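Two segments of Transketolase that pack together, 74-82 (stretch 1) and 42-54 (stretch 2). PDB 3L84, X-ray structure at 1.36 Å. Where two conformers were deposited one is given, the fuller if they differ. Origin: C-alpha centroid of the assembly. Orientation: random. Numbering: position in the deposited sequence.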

# COMPACT_ATOMS: atom_id res chain seq x y z
N SER A 74 12.87 28.39 -2.98
CA SER A 74 13.93 29.40 -3.04
C SER A 74 14.61 29.39 -4.41
O SER A 74 14.80 30.46 -5.04
CB SER A 74 14.94 29.15 -1.96
OG SER A 74 14.43 29.31 -0.64
N PHE A 75 14.96 28.19 -4.88
CA PHE A 75 15.61 28.02 -6.17
C PHE A 75 14.71 28.46 -7.33
O PHE A 75 15.17 29.13 -8.25
CB PHE A 75 16.04 26.56 -6.33
CG PHE A 75 16.61 26.25 -7.68
CD1 PHE A 75 17.79 26.82 -8.08
CD2 PHE A 75 15.91 25.47 -8.57
CE1 PHE A 75 18.30 26.56 -9.36
CE2 PHE A 75 16.44 25.21 -9.83
CZ PHE A 75 17.63 25.75 -10.20
N LEU A 76 13.43 28.12 -7.29
CA LEU A 76 12.52 28.54 -8.38
C LEU A 76 12.41 30.06 -8.42
O LEU A 76 12.46 30.68 -9.50
CB LEU A 76 11.15 27.90 -8.23
CG LEU A 76 11.09 26.39 -8.34
CD1 LEU A 76 9.66 25.85 -8.08
CD2 LEU A 76 11.59 25.88 -9.71
N HIS A 77 12.27 30.70 -7.26
CA HIS A 77 12.20 32.16 -7.22
C HIS A 77 13.49 32.79 -7.77
O HIS A 77 13.47 33.69 -8.61
CB HIS A 77 12.00 32.65 -5.78
CG HIS A 77 12.01 34.14 -5.70
ND1 HIS A 77 13.02 34.87 -5.10
CD2 HIS A 77 11.18 35.03 -6.27
CE1 HIS A 77 12.76 36.16 -5.27
NE2 HIS A 77 11.66 36.28 -5.99
N LEU A 78 14.62 32.32 -7.28
CA LEU A 78 15.91 32.89 -7.68
C LEU A 78 16.19 32.71 -9.17
O LEU A 78 16.84 33.55 -9.78
CB LEU A 78 17.05 32.27 -6.88
CG LEU A 78 17.08 32.72 -5.41
CD1 LEU A 78 17.90 31.73 -4.56
CD2 LEU A 78 17.67 34.13 -5.30
N SER A 79 15.75 31.59 -9.73
CA SER A 79 16.00 31.27 -11.13
C SER A 79 15.08 31.96 -12.10
O SER A 79 15.30 31.84 -13.33
CB SER A 79 15.90 29.76 -11.36
OG SER A 79 16.89 29.10 -10.61
N GLY A 80 14.02 32.65 -11.62
CA GLY A 80 13.15 33.40 -12.51
C GLY A 80 11.84 32.75 -12.86
O GLY A 80 11.16 33.24 -13.77
N TYR A 81 11.44 31.71 -12.14
CA TYR A 81 10.12 31.13 -12.33
C TYR A 81 9.08 32.08 -11.77
O TYR A 81 9.39 33.05 -11.07
CB TYR A 81 10.04 29.78 -11.64
CG TYR A 81 10.79 28.67 -12.33
CD1 TYR A 81 12.15 28.55 -12.21
CD2 TYR A 81 10.13 27.72 -13.09
CE1 TYR A 81 12.83 27.49 -12.82
CE2 TYR A 81 10.80 26.69 -13.71
CZ TYR A 81 12.14 26.59 -13.61
OH TYR A 81 12.84 25.55 -14.20
N ASP A 82 7.81 31.78 -12.03
CA ASP A 82 6.71 32.62 -11.61
C ASP A 82 6.35 32.30 -10.17
O ASP A 82 5.31 31.72 -9.85
CB ASP A 82 5.51 32.39 -12.54
CG ASP A 82 4.36 33.32 -12.27
OD1 ASP A 82 4.57 34.41 -11.69
OD2 ASP A 82 3.25 32.93 -12.65
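Stretch 2 42-54: LSYHLKHNPKNPT

Stretch 2 is mostly irregular chain. Residues 43-45 have helical phi/psi without the regular bonds, and Asn-49 to Asn-52 form a type I beta turn, closed by Asn-52 N to Asn-49 O at 2.9 Å. It runs in the same general sense as stretch 1: Ser-43 lies by Phe-75, with CA atoms 8.6 Å apart, and Pro-50 by Tyr-81, CA to CA 4.7 Å, so the chains draw together where the helix ends.

Apolar contacts begin at Phe-75, whose CA-to-CB bond points sideways, but whose t rotamer (chi1 175°) brings the ring nearer stretch 2. Its CE1 lies 3.7 Å from Ser-43 CB, the apolar part of a short side chain whose CA-to-CB bond points toward stretch 1, while Leu-46 CD2 meets the ring edge, 4.0 Å from Phe-75 CE2. Further on, Pro-50 packs on Tyr-81: its CA sits over the ring face, 3.7 Å from the centroid and 8° off the normal, a CH-pi contact, and its CB is 3.7 Å from Tyr-81 CD1. Pro-53 CG adds a contact at 4.1 Å to Tyr-81 CE2.

His-48 neighbours both aromatic rings; its CA-to-CB bond points toward stretch 1, and its planar ring can lie alongside both of the others. Its ring is near parallel to that of Phe-75 but slid apart, with centroids 5.9 Å apart, and meets that of Tyr-81 rim to rim, centroids at 5.7 Å.

Polar contacts gather at the helix end. Gly-80 closes a Schellman motif at phi 101°, where a CB would jam against the preceding carbonyl; it would also come within 3.8 Å of Pro-50 CB. Lys-51 is long enough to reach back, although its CA-to-CB bond points away, and its NZ donates to Gly-80 O at 2.9 Å. A water bridges the backbones, donating to Pro-50 O at 2.8 Å and accepting from Asp-82 N at 2.9 Å.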

# COMPACT_ATOMS: atom_id res chain seq x y z
N LEU A 42 24.52 22.32 -8.85
CA LEU A 42 23.58 21.75 -9.82
C LEU A 42 22.95 22.82 -10.69
O LEU A 42 22.66 22.57 -11.85
CB LEU A 42 22.50 20.92 -9.09
CG LEU A 42 21.52 20.17 -9.98
CD1 LEU A 42 22.18 19.19 -10.94
CD2 LEU A 42 20.52 19.42 -9.10
N SER A 43 22.73 24.03 -10.16
CA SER A 43 22.15 25.11 -10.96
C SER A 43 22.96 25.43 -12.23
O SER A 43 22.39 25.93 -13.20
CB SER A 43 21.96 26.39 -10.13
OG SER A 43 23.19 27.05 -9.88
N TYR A 44 24.25 25.14 -12.24
CA TYR A 44 25.11 25.37 -13.41
C TYR A 44 24.99 24.27 -14.44
O TYR A 44 25.42 24.45 -15.57
CB TYR A 44 26.58 25.50 -12.97
CG TYR A 44 26.87 26.78 -12.24
CD1 TYR A 44 27.39 27.88 -12.92
CD2 TYR A 44 26.57 26.92 -10.89
CE1 TYR A 44 27.64 29.05 -12.27
CE2 TYR A 44 26.82 28.11 -10.23
CZ TYR A 44 27.36 29.18 -10.93
OH TYR A 44 27.61 30.37 -10.29
N HIS A 45 24.46 23.12 -14.03
CA HIS A 45 24.31 21.98 -14.94
C HIS A 45 22.89 21.84 -15.49
O HIS A 45 22.71 21.32 -16.60
CB HIS A 45 24.67 20.69 -14.20
CG HIS A 45 26.12 20.60 -13.85
ND1 HIS A 45 27.03 19.94 -14.65
CD2 HIS A 45 26.82 21.11 -12.82
CE1 HIS A 45 28.23 20.04 -14.10
NE2 HIS A 45 28.14 20.76 -12.99
N LEU A 46 21.89 22.25 -14.73
CA LEU A 46 20.50 22.04 -15.08
C LEU A 46 20.14 22.85 -16.30
O LEU A 46 20.41 24.07 -16.37
CB LEU A 46 19.62 22.46 -13.90
CG LEU A 46 18.17 22.02 -13.90
CD1 LEU A 46 18.13 20.50 -13.65
CD2 LEU A 46 17.35 22.76 -12.88
N LYS A 47 19.53 22.18 -17.28
CA LYS A 47 19.07 22.82 -18.49
C LYS A 47 17.55 22.97 -18.38
O LYS A 47 16.81 21.97 -18.25
CB LYS A 47 19.45 21.95 -19.67
CG LYS A 47 19.13 22.51 -21.03
CD LYS A 47 19.24 21.42 -22.09
CE LYS A 47 18.13 20.39 -21.95
NZ LYS A 47 17.95 19.65 -23.17
N HIS A 48 17.08 24.20 -18.37
CA HIS A 48 15.67 24.51 -18.12
C HIS A 48 15.37 25.94 -18.53
O HIS A 48 16.26 26.79 -18.57
CB HIS A 48 15.33 24.26 -16.63
CG HIS A 48 15.99 25.16 -15.63
ND1 HIS A 48 17.36 25.33 -15.47
CD2 HIS A 48 15.42 25.88 -14.64
CE1 HIS A 48 17.58 26.16 -14.45
NE2 HIS A 48 16.41 26.49 -13.92
N ASN A 49 14.10 26.18 -18.84
CA ASN A 49 13.63 27.51 -19.17
C ASN A 49 12.61 27.99 -18.12
O ASN A 49 11.47 27.57 -18.14
CB ASN A 49 12.99 27.57 -20.56
CG ASN A 49 12.65 28.98 -20.95
OD1 ASN A 49 12.81 29.91 -20.11
ND2 ASN A 49 12.26 29.18 -22.19
N PRO A 50 13.05 28.83 -17.17
CA PRO A 50 12.14 29.32 -16.13
C PRO A 50 10.88 29.98 -16.69
O PRO A 50 9.86 30.01 -16.01
CB PRO A 50 13.03 30.31 -15.36
CG PRO A 50 14.41 29.86 -15.58
CD PRO A 50 14.41 29.38 -17.02
N LYS A 51 10.93 30.54 -17.90
CA LYS A 51 9.77 31.21 -18.48
C LYS A 51 8.91 30.24 -19.31
O LYS A 51 7.84 30.62 -19.80
CB LYS A 51 10.20 32.41 -19.33
CG LYS A 51 11.01 33.44 -18.56
CD LYS A 51 10.29 34.00 -17.35
CE LYS A 51 11.02 35.22 -16.78
NZ LYS A 51 10.58 35.61 -15.39
N ASN A 52 9.37 29.00 -19.48
CA ASN A 52 8.55 27.93 -20.10
C ASN A 52 8.83 26.60 -19.41
O ASN A 52 9.58 25.77 -19.91
CB ASN A 52 8.73 27.79 -21.61
CG ASN A 52 7.84 26.71 -22.16
OD1 ASN A 52 6.89 26.27 -21.47
ND2 ASN A 52 8.11 26.23 -23.36
N PRO A 53 8.16 26.38 -18.29
CA PRO A 53 8.32 25.14 -17.55
C PRO A 53 7.78 23.90 -18.26
O PRO A 53 7.91 22.80 -17.73
CB PRO A 53 7.53 25.40 -16.25
CG PRO A 53 7.50 26.88 -16.16
CD PRO A 53 7.38 27.37 -17.54
N THR A 54 7.14 24.06 -19.42
CA THR A 54 6.66 22.94 -20.21
C THR A 54 7.57 22.54 -21.37
O THR A 54 7.23 21.65 -22.12
CB THR A 54 5.22 23.21 -20.79
OG1 THR A 54 5.25 24.12 -21.89
CG2 THR A 54 4.25 23.74 -19.68
O HOH W 1 7.56 29.99 -14.35